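PDB 1YE8: nucleoside-triphosphatase THEP1, which hydrolyses the nucleoside triphosphates ATP, GTP, CTP, TTP and UTP to nucleoside diphosphate and phosphate, without kinase activity. Local coordinates for residues T6-V11 with I137-V142; G12-V17 with I104-G109; I29-E34 with E82-I87; T45-I50 with I58-F63. All coordinates share one frame; numbering follows the deposited sequence.

Interaction 1 (T6-V11 with I137-V142); sequences TGEPGV and IPIRDV. With NA (sodium ion), chain C; PO4 (phosphate ion), chain E.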
loop_
_atom_site.group_PDB
_atom_site.type_symbol
_atom_site.label_atom_id
_atom_site.label_comp_id
_atom_site.label_asym_id
_atom_site.label_seq_id
_atom_site.Cartn_x
_atom_site.Cartn_y
_atom_site.Cartn_z
ATOM N N THR A 6 -4.284 8.297 -3.864
ATOM C CA THR A 6 -5.131 7.685 -4.871
ATOM C C THR A 6 -4.853 8.319 -6.228
ATOM O O THR A 6 -4.078 9.271 -6.317
ATOM C CB THR A 6 -6.611 7.773 -4.403
ATOM O OG1 THR A 6 -7.443 6.939 -5.219
ATOM C CG2 THR A 6 -7.208 9.212 -4.494
ATOM N N GLY A 7 -5.429 7.759 -7.283
ATOM C CA GLY A 7 -5.228 8.307 -8.609
ATOM C C GLY A 7 -5.358 7.232 -9.659
ATOM O O GLY A 7 -5.495 6.050 -9.337
ATOM N N GLU A 8 -5.303 7.645 -10.922
ATOM C CA GLU A 8 -5.548 6.726 -12.034
ATOM C C GLU A 8 -4.476 5.640 -12.104
ATOM O O GLU A 8 -3.335 5.868 -11.689
ATOM C CB GLU A 8 -5.637 7.490 -13.371
ATOM C CG GLU A 8 -6.627 8.672 -13.433
ATOM C CD GLU A 8 -8.111 8.318 -13.210
ATOM O OE1 GLU A 8 -8.507 7.190 -13.627
ATOM O OE2 GLU A 8 -8.896 9.181 -12.650
ATOM N N PRO A 9 -4.815 4.454 -12.627
ATOM C CA PRO A 9 -3.797 3.428 -12.879
ATOM C C PRO A 9 -2.684 4.024 -13.740
ATOM O O PRO A 9 -2.998 4.713 -14.711
ATOM C CB PRO A 9 -4.562 2.368 -13.674
ATOM C CG PRO A 9 -5.977 2.555 -13.314
ATOM C CD PRO A 9 -6.163 4.015 -13.040
ATOM N N GLY A 10 -1.423 3.812 -13.370
ATOM C CA GLY A 10 -0.306 4.278 -14.166
ATOM C C GLY A 10 0.189 5.681 -13.875
ATOM O O GLY A 10 1.224 6.087 -14.417
ATOM N N VAL A 11 -0.505 6.417 -12.999
ATOM C CA VAL A 11 -0.137 7.805 -12.713
ATOM C C VAL A 11 1.167 7.949 -11.909
ATOM O O VAL A 11 1.791 9.006 -11.940
ATOM C CB VAL A 11 -1.298 8.606 -12.054
ATOM C CG1 VAL A 11 -1.439 8.261 -10.573
ATOM C CG2 VAL A 11 -1.086 10.106 -12.248
ATOM N N ILE A 137 -4.745 3.621 -2.611
ATOM C CA ILE A 137 -5.996 2.991 -3.022
ATOM C C ILE A 137 -6.307 3.379 -4.450
ATOM O O ILE A 137 -5.907 4.454 -4.908
ATOM C CB ILE A 137 -7.205 3.381 -2.106
ATOM C CG1 ILE A 137 -7.389 4.907 -2.031
ATOM C CG2 ILE A 137 -7.078 2.720 -0.735
ATOM C CD1 ILE A 137 -8.649 5.308 -1.300
ATOM N N PRO A 138 -7.044 2.522 -5.152
ATOM C CA PRO A 138 -7.486 2.876 -6.501
ATOM C C PRO A 138 -8.468 4.042 -6.470
ATOM O O PRO A 138 -9.028 4.385 -5.420
ATOM C CB PRO A 138 -8.126 1.578 -7.031
ATOM C CG PRO A 138 -8.377 0.735 -5.854
ATOM C CD PRO A 138 -7.514 1.187 -4.730
ATOM N N ILE A 139 -8.632 4.682 -7.622
ATOM C CA ILE A 139 -9.509 5.858 -7.714
ATOM C C ILE A 139 -10.997 5.493 -7.747
ATOM O O ILE A 139 -11.854 6.319 -7.447
ATOM C CB ILE A 139 -9.099 6.744 -8.925
ATOM C CG1 ILE A 139 -9.680 8.164 -8.824
ATOM C CG2 ILE A 139 -9.474 6.088 -10.241
ATOM C CD1 ILE A 139 -9.155 8.996 -7.652
ATOM N N ARG A 140 -11.298 4.246 -8.091
ATOM C CA ARG A 140 -12.669 3.758 -8.054
ATOM C C ARG A 140 -12.882 2.866 -6.835
ATOM O O ARG A 140 -11.945 2.239 -6.325
ATOM C CB ARG A 140 -13.015 3.003 -9.342
ATOM C CG ARG A 140 -13.067 3.888 -10.599
ATOM C CD ARG A 140 -13.358 3.142 -11.902
ATOM N NE ARG A 140 -12.523 1.947 -12.074
ATOM C CZ ARG A 140 -12.930 0.691 -11.870
ATOM N NH1 ARG A 140 -14.175 0.430 -11.482
ATOM N NH2 ARG A 140 -12.080 -0.311 -12.047
ATOM N N ASP A 141 -14.118 2.811 -6.346
ATOM C CA ASP A 141 -14.449 1.993 -5.179
ATOM C C ASP A 141 -14.675 0.538 -5.581
ATOM O O ASP A 141 -15.811 0.056 -5.614
ATOM C CB ASP A 141 -15.685 2.549 -4.480
ATOM C CG ASP A 141 -15.414 3.854 -3.769
ATOM O OD1 ASP A 141 -14.247 4.137 -3.399
ATOM O OD2 ASP A 141 -16.338 4.657 -3.497
ATOM N N VAL A 142 -13.576 -0.159 -5.856
ATOM C CA VAL A 142 -13.617 -1.503 -6.420
ATOM C C VAL A 142 -13.921 -2.585 -5.387
ATOM O O VAL A 142 -14.130 -3.739 -5.752
ATOM C CB VAL A 142 -12.303 -1.833 -7.145
ATOM C CG1 VAL A 142 -12.085 -0.885 -8.330
ATOM C CG2 VAL A 142 -11.116 -1.813 -6.163
HETATM NA NA NA C . -2.080 4.434 -10.122
HETATM P P PO4 E . 0.810 3.595 -10.453
HETATM O O1 PO4 E . 1.265 2.934 -9.164
HETATM O O2 PO4 E . 1.925 4.132 -11.299
HETATM O O3 PO4 E . -0.085 4.742 -10.063
HETATM O O4 PO4 E . 0.010 2.610 -11.272
HETATM O O HOH W 1 -6.871 3.677 -9.702
HETATM O O HOH W 2 -1.870 1.938 -8.501
#
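Thr6 and Ile139 meet with their side chains at about a right angle, where the start of the P-loop (Walker A) of this nucleotide-binding fold runs beside the loop that follows strand 132-136. The hydroxyl of Thr6 stands anti to its backbone N (chi1 -168°), which turns OG1 onto the backbone of 137-142: OG1 is 2.9 Å from Ile137 O and 3.0 Å from Pro138 O. Arg150 adds a weak hydrogen bond to the same hydroxyl. The methyl branch of Thr6 takes the apolar share, CG2 lying 3.7 Å from Ile139 CD1.

Ile139 touches the P-loop at several atoms. Its CB rests near Gly7 O, and its CG2 faces the carboxylate of Glu8, with OE1 3.7 Å away. The Glu8 side chain starts off away from the loop, but the bend at chi2 (-62°) folds CD back, and the two side chains cross obliquely. Between the backbones, one water spans the gap, donating to Gly7 O at 2.8 Å and accepting from Ile139 N.

The backbone angles of Gly7 and Gly10 leave no room for a side chain beside the preceding carbonyl oxygen. In the type II turn from Glu8 to Val11, Glu8 O accepts a hydrogen bond from Val11 N. The same oxygen, Glu8 O, also binds the sodium ion, at 2.5 Å. Gly10 N is one of the amides that hold the bound phosphate, donating to its O4 at 2.8 Å with an N-H...O angle of 149°.

Interaction 2 (G12-V17 with I104-G109); sequences GKTTLV and IIDEIG. With NA (sodium ion), chain C; MG (magnesium ion), chain B; PO4 (phosphate ion), chain E.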
loop_
_atom_site.group_PDB
_atom_site.type_symbol
_atom_site.label_atom_id
_atom_site.label_comp_id
_atom_site.label_asym_id
_atom_site.label_seq_id
_atom_site.Cartn_x
_atom_site.Cartn_y
_atom_site.Cartn_z
ATOM N N GLY A 12 1.549 6.900 -11.177
ATOM C CA GLY A 12 2.786 6.936 -10.417
ATOM C C GLY A 12 2.665 6.787 -8.910
ATOM O O GLY A 12 3.532 7.276 -8.176
ATOM N N LYS A 13 1.613 6.115 -8.437
ATOM C CA LYS A 13 1.422 5.933 -6.991
ATOM C C LYS A 13 2.557 5.131 -6.342
ATOM O O LYS A 13 3.099 5.554 -5.327
ATOM C CB LYS A 13 0.069 5.300 -6.670
ATOM C CG LYS A 13 -1.128 6.138 -7.135
ATOM C CD LYS A 13 -2.448 5.692 -6.519
ATOM C CE LYS A 13 -2.853 4.267 -6.837
ATOM N NZ LYS A 13 -3.382 4.150 -8.214
ATOM N N THR A 14 2.913 3.993 -6.936
ATOM C CA THR A 14 4.046 3.190 -6.434
ATOM C C THR A 14 5.353 3.979 -6.461
ATOM O O THR A 14 6.117 3.954 -5.504
ATOM C CB THR A 14 4.185 1.912 -7.257
ATOM O OG1 THR A 14 2.984 1.138 -7.130
ATOM C CG2 THR A 14 5.305 1.007 -6.706
ATOM N N THR A 15 5.589 4.690 -7.558
ATOM C CA THR A 15 6.780 5.503 -7.706
ATOM C C THR A 15 6.882 6.521 -6.584
ATOM O O THR A 15 7.946 6.698 -5.993
ATOM C CB THR A 15 6.755 6.212 -9.064
ATOM O OG1 THR A 15 7.029 5.246 -10.077
ATOM C CG2 THR A 15 7.895 7.247 -9.195
ATOM N N LEU A 16 5.777 7.194 -6.289
ATOM C CA LEU A 16 5.759 8.142 -5.191
ATOM C C LEU A 16 6.011 7.440 -3.845
ATOM O O LEU A 16 6.803 7.920 -3.028
ATOM C CB LEU A 16 4.433 8.899 -5.164
ATOM C CG LEU A 16 4.189 9.844 -3.998
ATOM C CD1 LEU A 16 5.276 10.934 -3.891
ATOM C CD2 LEU A 16 2.828 10.478 -4.138
ATOM N N VAL A 17 5.327 6.314 -3.607
ATOM C CA VAL A 17 5.561 5.557 -2.380
ATOM C C VAL A 17 7.051 5.188 -2.218
ATOM O O VAL A 17 7.593 5.330 -1.128
ATOM C CB VAL A 17 4.632 4.325 -2.283
ATOM C CG1 VAL A 17 5.072 3.395 -1.141
ATOM C CG2 VAL A 17 3.196 4.770 -2.061
ATOM N N ILE A 104 3.914 1.221 5.596
ATOM C CA ILE A 104 3.808 1.437 4.142
ATOM C C ILE A 104 2.942 0.348 3.516
ATOM O O ILE A 104 3.242 -0.831 3.674
ATOM C CB ILE A 104 5.211 1.413 3.482
ATOM C CG1 ILE A 104 6.172 2.388 4.177
ATOM C CG2 ILE A 104 5.097 1.637 1.987
ATOM C CD1 ILE A 104 5.833 3.880 4.073
ATOM N N ILE A 105 1.864 0.735 2.828
ATOM C CA ILE A 105 0.950 -0.268 2.247
ATOM C C ILE A 105 0.558 0.146 0.825
ATOM O O ILE A 105 -0.399 0.920 0.632
ATOM C CB ILE A 105 -0.348 -0.445 3.111
ATOM C CG1 ILE A 105 -0.041 -0.520 4.621
ATOM C CG2 ILE A 105 -1.102 -1.709 2.646
ATOM C CD1 ILE A 105 -1.293 -0.685 5.485
ATOM N N ASP A 106 1.268 -0.362 -0.175
ATOM C CA ASP A 106 0.899 -0.105 -1.575
ATOM C C ASP A 106 0.710 -1.484 -2.200
ATOM O O ASP A 106 1.690 -2.219 -2.377
ATOM C CB ASP A 106 2.006 0.701 -2.283
ATOM C CG ASP A 106 1.851 0.717 -3.785
ATOM O OD1 ASP A 106 0.790 1.176 -4.282
ATOM O OD2 ASP A 106 2.743 0.302 -4.546
ATOM N N GLU A 107 -0.518 -1.880 -2.544
ATOM C CA GLU A 107 -1.726 -1.085 -2.621
ATOM C C GLU A 107 -2.847 -1.790 -1.866
ATOM O O GLU A 107 -2.927 -3.036 -1.831
ATOM C CB GLU A 107 -2.114 -0.944 -4.103
ATOM C CG GLU A 107 -3.369 -0.124 -4.341
ATOM C CD GLU A 107 -3.529 0.391 -5.751
ATOM O OE1 GLU A 107 -2.640 0.254 -6.610
ATOM O OE2 GLU A 107 -4.583 0.966 -6.029
ATOM N N ILE A 108 -3.746 -1.008 -1.282
ATOM C CA ILE A 108 -5.000 -1.553 -0.801
ATOM C C ILE A 108 -5.926 -1.599 -2.014
ATOM O O ILE A 108 -6.803 -0.739 -2.199
ATOM C CB ILE A 108 -5.570 -0.733 0.375
ATOM C CG1 ILE A 108 -4.505 -0.572 1.476
ATOM C CG2 ILE A 108 -6.861 -1.388 0.937
ATOM C CD1 ILE A 108 -4.862 0.394 2.531
ATOM N N GLY A 109 -5.734 -2.620 -2.847
ATOM C CA GLY A 109 -6.425 -2.739 -4.118
ATOM C C GLY A 109 -7.104 -4.083 -4.280
ATOM O O GLY A 109 -7.002 -4.954 -3.410
HETATM NA NA NA C . -2.080 4.434 -10.122
HETATM MG MG MG B . 1.228 0.999 -8.292
HETATM P P PO4 E . 0.810 3.595 -10.453
HETATM O O1 PO4 E . 1.265 2.934 -9.164
HETATM O O2 PO4 E . 1.925 4.132 -11.299
HETATM O O3 PO4 E . -0.085 4.742 -10.063
HETATM O O4 PO4 E . 0.010 2.610 -11.272
HETATM O O HOH W 3 0.065 1.321 -6.850
HETATM O O HOH W 2 -1.870 1.938 -8.501
HETATM O O HOH W 4 1.449 -1.001 -7.942
HETATM O O HOH W 5 2.797 1.031 -10.093
#
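Two carboxylates, of Asp106 and Glu107, confront Thr14 and Lys13. Lys13 CE lies over a face of the Glu107 carboxylate: it is almost equally far from CD, OE1 and OE2, nearest to OE2 at 3.8 Å. Asp106 meets Thr14 at about a right angle, OD2 2.7 Å from Thr14 OG1; Thr14 OG1 is also hydrogen-bonded to Thr33 O. Asp106 OD1 is hydrogen-bonded to Thr136 and also lies close to a water of the magnesium ion, which Glu107 OE1 approaches too. Magnesium binds Thr14 OG1 directly at 2.1 Å, whereas Asp106 acts from the second shell. An alanine in place of Asp106 would probably leave Thr14 OG1 without its carboxylate partner and the magnesium-bound water less firmly placed. One turn further along the helix, Val17 CG1 packs on Ile104 CG2 at 3.6 Å. Straight bonds from Lys13 N (168°) and Thr14 N (173°) hold the phosphate at the helix start, and Lys13 NZ is modelled 2.3 Å from the sodium ion. Together, the P-loop opening helix 13-24 and the acidic pair Asp106-Glu107 that follows strand 102-105, with a cis peptide bond between the two acids, are consistent with the Walker A and Walker B motifs of a RecA-like NTPase.

Interaction 3 (I29-E34 with E82-I87); sequences IGFWTE and ELAIPI
Ile87 of helix 77-97 gives up the largest area here, 78 Å², and reaches all three residues at the start of 29-34. Its CG1, anti to the backbone N (chi1 -163°), rests 3.6 Å from Gly30 O. From there CD1 extends to Ile29 CG2 at 4.0 Å, while the other branch, CG2, approaches the rim of the Phe31 ring near its plane, 4.1 Å from CD2. Phe31 is second with 45 Å². Ala84, one helical turn earlier, adds 31 Å² by setting CB 3.8 Å from Phe31 CE2, obliquely to the ring. An alanine at Ile87 would probably open a gap between helix and strand, leaving Ile29 CG2 and the Phe31 rim without those branches.

The chain turns a corner at Gly30, with a backbone conformation that only glycine adopts without strain. Residues 28-29 belong to the parallel sheet and 31-36 to the antiparallel one, so the helix packs across the junction between them. Ile49 and Leu88 also touch Phe31.

All five touching residues are buried, and the contact rests on van der Waals packing, largely of apolar side chains, with no hydrogen bond across it to fix the helix's position.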
loop_
_atom_site.group_PDB
_atom_site.type_symbol
_atom_site.label_atom_id
_atom_site.label_comp_id
_atom_site.label_asym_id
_atom_site.label_seq_id
_atom_site.Cartn_x
_atom_site.Cartn_y
_atom_site.Cartn_z
ATOM N N ILE A 29 8.340 0.973 7.201
ATOM C CA ILE A 29 8.242 -0.496 7.262
ATOM C C ILE A 29 6.959 -0.931 6.558
ATOM O O ILE A 29 5.874 -0.442 6.889
ATOM C CB ILE A 29 8.246 -1.035 8.721
ATOM C CG1 ILE A 29 9.380 -0.439 9.572
ATOM C CG2 ILE A 29 8.303 -2.551 8.709
ATOM C CD1 ILE A 29 9.159 -0.608 11.114
ATOM N N GLY A 30 7.064 -1.851 5.603
ATOM C CA GLY A 30 5.881 -2.327 4.897
ATOM C C GLY A 30 6.221 -2.863 3.524
ATOM O O GLY A 30 7.241 -3.531 3.340
ATOM N N PHE A 31 5.381 -2.564 2.540
ATOM C CA PHE A 31 5.603 -3.081 1.205
ATOM C C PHE A 31 4.980 -2.199 0.158
ATOM O O PHE A 31 4.041 -1.412 0.443
ATOM C CB PHE A 31 5.097 -4.540 1.075
ATOM C CG PHE A 31 3.584 -4.670 1.075
ATOM C CD1 PHE A 31 2.847 -4.466 -0.082
ATOM C CD2 PHE A 31 2.901 -4.967 2.252
ATOM C CE1 PHE A 31 1.463 -4.578 -0.080
ATOM C CE2 PHE A 31 1.509 -5.065 2.260
ATOM C CZ PHE A 31 0.796 -4.880 1.087
ATOM N N TRP A 32 5.462 -2.386 -1.069
ATOM C CA TRP A 32 4.824 -1.819 -2.246
ATOM C C TRP A 32 4.671 -2.879 -3.321
ATOM O O TRP A 32 5.102 -4.031 -3.140
ATOM C CB TRP A 32 5.554 -0.564 -2.767
ATOM C CG TRP A 32 6.988 -0.802 -3.189
ATOM C CD1 TRP A 32 7.439 -1.124 -4.441
ATOM C CD2 TRP A 32 8.140 -0.750 -2.344
ATOM N NE1 TRP A 32 8.809 -1.264 -4.426
ATOM C CE2 TRP A 32 9.264 -1.045 -3.151
ATOM C CE3 TRP A 32 8.343 -0.471 -0.984
ATOM C CZ2 TRP A 32 10.579 -1.070 -2.637
ATOM C CZ3 TRP A 32 9.647 -0.511 -0.476
ATOM C CH2 TRP A 32 10.736 -0.800 -1.309
ATOM N N THR A 33 4.004 -2.511 -4.408
ATOM C CA THR A 33 3.653 -3.474 -5.445
ATOM C C THR A 33 4.124 -2.954 -6.796
ATOM O O THR A 33 3.717 -1.871 -7.229
ATOM C CB THR A 33 2.127 -3.718 -5.429
ATOM O OG1 THR A 33 1.768 -4.375 -4.203
ATOM C CG2 THR A 33 1.704 -4.714 -6.525
ATOM N N GLU A 34 5.013 -3.705 -7.437
ATOM C CA GLU A 34 5.577 -3.289 -8.710
ATOM C C GLU A 34 5.057 -4.135 -9.845
ATOM O O GLU A 34 4.810 -5.325 -9.684
ATOM C CB GLU A 34 7.094 -3.385 -8.669
ATOM C CG GLU A 34 7.742 -2.263 -7.864
ATOM C CD GLU A 34 9.248 -2.163 -8.055
ATOM O OE1 GLU A 34 9.790 -2.724 -9.039
ATOM O OE2 GLU A 34 9.899 -1.526 -7.194
ATOM N N GLU A 82 2.368 -14.487 2.147
ATOM C CA GLU A 82 3.674 -14.948 2.606
ATOM C C GLU A 82 4.585 -13.774 2.951
ATOM O O GLU A 82 5.345 -13.837 3.921
ATOM C CB GLU A 82 4.325 -15.816 1.525
ATOM C CG GLU A 82 5.570 -16.554 1.980
ATOM C CD GLU A 82 6.161 -17.427 0.893
ATOM O OE1 GLU A 82 5.390 -17.930 0.047
ATOM O OE2 GLU A 82 7.404 -17.604 0.894
ATOM N N LEU A 83 4.515 -12.707 2.151
ATOM C CA LEU A 83 5.342 -11.525 2.364
ATOM C C LEU A 83 4.573 -10.403 3.051
ATOM O O LEU A 83 5.116 -9.744 3.929
ATOM C CB LEU A 83 5.937 -11.024 1.033
ATOM C CG LEU A 83 7.243 -11.690 0.601
ATOM C CD1 LEU A 83 7.070 -13.187 0.348
ATOM C CD2 LEU A 83 7.787 -10.977 -0.622
ATOM N N ALA A 84 3.311 -10.199 2.676
ATOM C CA ALA A 84 2.553 -9.043 3.175
ATOM C C ALA A 84 2.255 -9.133 4.663
ATOM O O ALA A 84 2.366 -8.145 5.378
ATOM C CB ALA A 84 1.252 -8.859 2.406
ATOM N N ILE A 85 1.841 -10.306 5.132
ATOM C CA ILE A 85 1.330 -10.380 6.499
ATOM C C ILE A 85 2.439 -10.196 7.545
ATOM O O ILE A 85 2.298 -9.353 8.445
ATOM C CB ILE A 85 0.459 -11.643 6.724
ATOM C CG1 ILE A 85 -0.710 -11.663 5.721
ATOM C CG2 ILE A 85 -0.052 -11.680 8.178
ATOM C CD1 ILE A 85 -1.657 -10.439 5.768
ATOM N N PRO A 86 3.552 -10.929 7.448
ATOM C CA PRO A 86 4.575 -10.745 8.479
ATOM C C PRO A 86 5.163 -9.333 8.472
ATOM O O PRO A 86 5.404 -8.801 9.558
ATOM C CB PRO A 86 5.615 -11.830 8.182
ATOM C CG PRO A 86 5.290 -12.362 6.850
ATOM C CD PRO A 86 3.868 -12.051 6.539
ATOM N N ILE A 87 5.373 -8.718 7.311
ATOM C CA ILE A 87 5.943 -7.373 7.342
ATOM C C ILE A 87 4.955 -6.346 7.912
ATOM O O ILE A 87 5.369 -5.440 8.638
ATOM C CB ILE A 87 6.538 -6.943 5.968
ATOM C CG1 ILE A 87 7.479 -5.745 6.154
ATOM C CG2 ILE A 87 5.464 -6.582 4.962
ATOM C CD1 ILE A 87 8.804 -6.094 6.858
#

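Interaction 4 (T45-I50 with I58-F63); sequences TGFRII and IFSSKF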
loop_
_atom_site.group_PDB
_atom_site.type_symbol
_atom_site.label_atom_id
_atom_site.label_comp_id
_atom_site.label_asym_id
_atom_site.label_seq_id
_atom_site.Cartn_x
_atom_site.Cartn_y
_atom_site.Cartn_z
ATOM N N THR A 45 2.883 -8.367 -17.351
ATOM C CA THR A 45 2.315 -9.712 -17.205
ATOM C C THR A 45 1.901 -10.032 -15.777
ATOM O O THR A 45 1.305 -11.067 -15.530
ATOM C CB THR A 45 3.339 -10.786 -17.601
ATOM O OG1 THR A 45 4.459 -10.713 -16.712
ATOM C CG2 THR A 45 3.933 -10.533 -19.004
ATOM N N GLY A 46 2.238 -9.173 -14.831
ATOM C CA GLY A 46 1.901 -9.456 -13.450
ATOM C C GLY A 46 2.340 -8.382 -12.491
ATOM O O GLY A 46 2.725 -7.272 -12.904
ATOM N N PHE A 47 2.301 -8.737 -11.207
ATOM C CA PHE A 47 2.609 -7.835 -10.103
ATOM C C PHE A 47 3.413 -8.551 -9.031
ATOM O O PHE A 47 3.116 -9.700 -8.682
ATOM C CB PHE A 47 1.326 -7.256 -9.500
ATOM C CG PHE A 47 0.493 -6.485 -10.488
ATOM C CD1 PHE A 47 -0.426 -7.144 -11.300
ATOM C CD2 PHE A 47 0.649 -5.103 -10.628
ATOM C CE1 PHE A 47 -1.197 -6.446 -12.223
ATOM C CE2 PHE A 47 -0.119 -4.395 -11.560
ATOM C CZ PHE A 47 -1.042 -5.076 -12.354
ATOM N N ARG A 48 4.380 -7.828 -8.475
ATOM C CA ARG A 48 5.321 -8.330 -7.489
ATOM C C ARG A 48 5.209 -7.506 -6.212
ATOM O O ARG A 48 5.261 -6.287 -6.257
ATOM C CB ARG A 48 6.757 -8.225 -8.052
ATOM C CG ARG A 48 7.803 -8.989 -7.275
ATOM C CD ARG A 48 9.219 -8.864 -7.826
ATOM N NE ARG A 48 9.269 -8.433 -9.217
ATOM C CZ ARG A 48 9.633 -9.198 -10.250
ATOM N NH1 ARG A 48 9.983 -10.469 -10.085
ATOM N NH2 ARG A 48 9.646 -8.681 -11.465
ATOM N N ILE A 49 5.064 -8.167 -5.078
ATOM C CA ILE A 49 5.159 -7.469 -3.789
ATOM C C ILE A 49 6.640 -7.340 -3.443
ATOM O O ILE A 49 7.407 -8.293 -3.618
ATOM C CB ILE A 49 4.340 -8.200 -2.665
ATOM C CG1 ILE A 49 4.545 -7.494 -1.317
ATOM C CG2 ILE A 49 4.667 -9.694 -2.600
ATOM C CD1 ILE A 49 3.559 -7.899 -0.232
ATOM N N ILE A 50 7.053 -6.152 -3.006
ATOM C CA ILE A 50 8.431 -5.900 -2.592
ATOM C C ILE A 50 8.352 -5.272 -1.207
ATOM O O ILE A 50 7.673 -4.261 -1.037
ATOM C CB ILE A 50 9.136 -4.953 -3.582
ATOM C CG1 ILE A 50 9.094 -5.567 -4.998
ATOM C CG2 ILE A 50 10.569 -4.685 -3.109
ATOM C CD1 ILE A 50 9.925 -4.855 -6.068
ATOM N N ILE A 58 6.290 -12.578 -6.980
ATOM C CA ILE A 58 5.159 -12.390 -7.883
ATOM C C ILE A 58 3.939 -13.058 -7.264
ATOM O O ILE A 58 3.937 -14.266 -7.011
ATOM C CB ILE A 58 5.426 -12.980 -9.292
ATOM C CG1 ILE A 58 6.589 -12.231 -9.955
ATOM C CG2 ILE A 58 4.158 -12.876 -10.157
ATOM C CD1 ILE A 58 7.035 -12.822 -11.311
ATOM N N PHE A 59 2.897 -12.273 -7.008
ATOM C CA PHE A 59 1.665 -12.822 -6.447
ATOM C C PHE A 59 0.456 -12.737 -7.374
ATOM O O PHE A 59 -0.593 -13.280 -7.067
ATOM C CB PHE A 59 1.337 -12.157 -5.098
ATOM C CG PHE A 59 0.859 -10.712 -5.207
ATOM C CD1 PHE A 59 1.773 -9.664 -5.224
ATOM C CD2 PHE A 59 -0.494 -10.418 -5.254
ATOM C CE1 PHE A 59 1.345 -8.324 -5.306
ATOM C CE2 PHE A 59 -0.936 -9.082 -5.357
ATOM C CZ PHE A 59 -0.001 -8.034 -5.377
ATOM N N SER A 60 0.594 -12.053 -8.505
ATOM C CA SER A 60 -0.491 -11.961 -9.463
ATOM C C SER A 60 0.127 -11.997 -10.842
ATOM O O SER A 60 1.100 -11.295 -11.093
ATOM C CB SER A 60 -1.251 -10.653 -9.263
ATOM O OG SER A 60 -2.250 -10.484 -10.247
ATOM N N SER A 61 -0.418 -12.824 -11.732
ATOM C CA SER A 61 0.187 -12.990 -13.052
ATOM C C SER A 61 -0.827 -13.498 -14.060
ATOM O O SER A 61 -1.717 -14.277 -13.714
ATOM C CB SER A 61 1.366 -13.983 -12.997
ATOM O OG SER A 61 1.956 -14.197 -14.287
ATOM N N LYS A 62 -0.659 -13.068 -15.309
ATOM C CA LYS A 62 -1.373 -13.668 -16.437
ATOM C C LYS A 62 -1.091 -15.174 -16.582
ATOM O O LYS A 62 -1.905 -15.880 -17.166
ATOM C CB LYS A 62 -1.060 -12.916 -17.737
ATOM C CG LYS A 62 -1.543 -11.472 -17.692
ATOM C CD LYS A 62 -1.425 -10.766 -19.018
ATOM C CE LYS A 62 -2.027 -9.400 -18.891
ATOM N NZ LYS A 62 -2.508 -8.862 -20.175
ATOM N N PHE A 63 0.028 -15.662 -16.040
ATOM C CA PHE A 63 0.320 -17.099 -16.102
ATOM C C PHE A 63 -0.315 -17.896 -14.974
ATOM O O PHE A 63 -0.346 -19.133 -15.034
ATOM C CB PHE A 63 1.828 -17.357 -16.034
ATOM C CG PHE A 63 2.621 -16.774 -17.166
ATOM C CD1 PHE A 63 2.406 -17.187 -18.485
ATOM C CD2 PHE A 63 3.631 -15.849 -16.907
ATOM C CE1 PHE A 63 3.166 -16.654 -19.532
ATOM C CE2 PHE A 63 4.401 -15.308 -17.949
ATOM C CZ PHE A 63 4.169 -15.713 -19.263
HETATM O O HOH W 6 4.108 -12.519 -14.447
#
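Lys62 N donates to Thr45 O at 2.8 Å, nearly straight at 169°, the first of the backbone hydrogen bonds that pair 45-50 with 58-63. Phe47 N donates to Ser60 O, also at 2.8 Å. Phe47 O is gripped twice: Phe59 N reaches it at 3.1 Å, and Ser60 N adds a weak bond at 3.5 Å.

That doubled grip marks a classic beta bulge, Phe59 and Ser60 both facing Phe47, so the pairing slips by one residue between Phe47–Ser60 and Arg48–Ile58. The strands, 164° apart in direction, form an antiparallel hairpin in the second, antiparallel sheet of the protein. Gly46 suits its place opposite Ser61, because a CB there would clash with Ser60 O.

In the side-chain packing, Ile49 and Phe59 cross at about a right angle, with an apolar contact of 3.9 Å between Ile49 CG2 and Phe59 CD1. At the edge of the same ring, and in its plane, lies the backbone Ile49 N, 3.6 Å from Phe59 CD1; Phe80 of helix 77-97 meets that ring too. Phe47 turns to the sheet face shared with Ser60, where Tyr73 forms an edge-to-face pair with it. On the other sheet face, Ile58 CG1 lies over one face of the Arg48 guanidinium, 3.8 Å from NH1.

Polar side-chain contacts gather at the strand end. A water lies between Thr45 OG1 and Ser61 OG, and Ser61 OG accepts from Phe63 N at 3.0 Å, forming an ST turn.

Interactions 1 and 2 share the P-loop, the phosphate and the sodium ion, and they touch: Gly7 O lies 3.1 Å from Lys13 NZ. Interaction 2 is buried near the centre of the chain, while interaction 1 is only partly buried at the edge of the same site. Interactions 3 and 4 meet on neighbouring strands of the antiparallel sheet, where Arg48 N approaches Glu34 O. Chemistry follows place: polar and metal-mediated around the phosphate, without hydrogen bonds and mostly apolar where helix 77-97 spans the sheet junction in interaction 3, and mainly backbone pairing in the more peripheral hairpin. Segments 29-34 and 104-109 join the two halves, with Thr33 OG1 2.8 Å from Asp106 O.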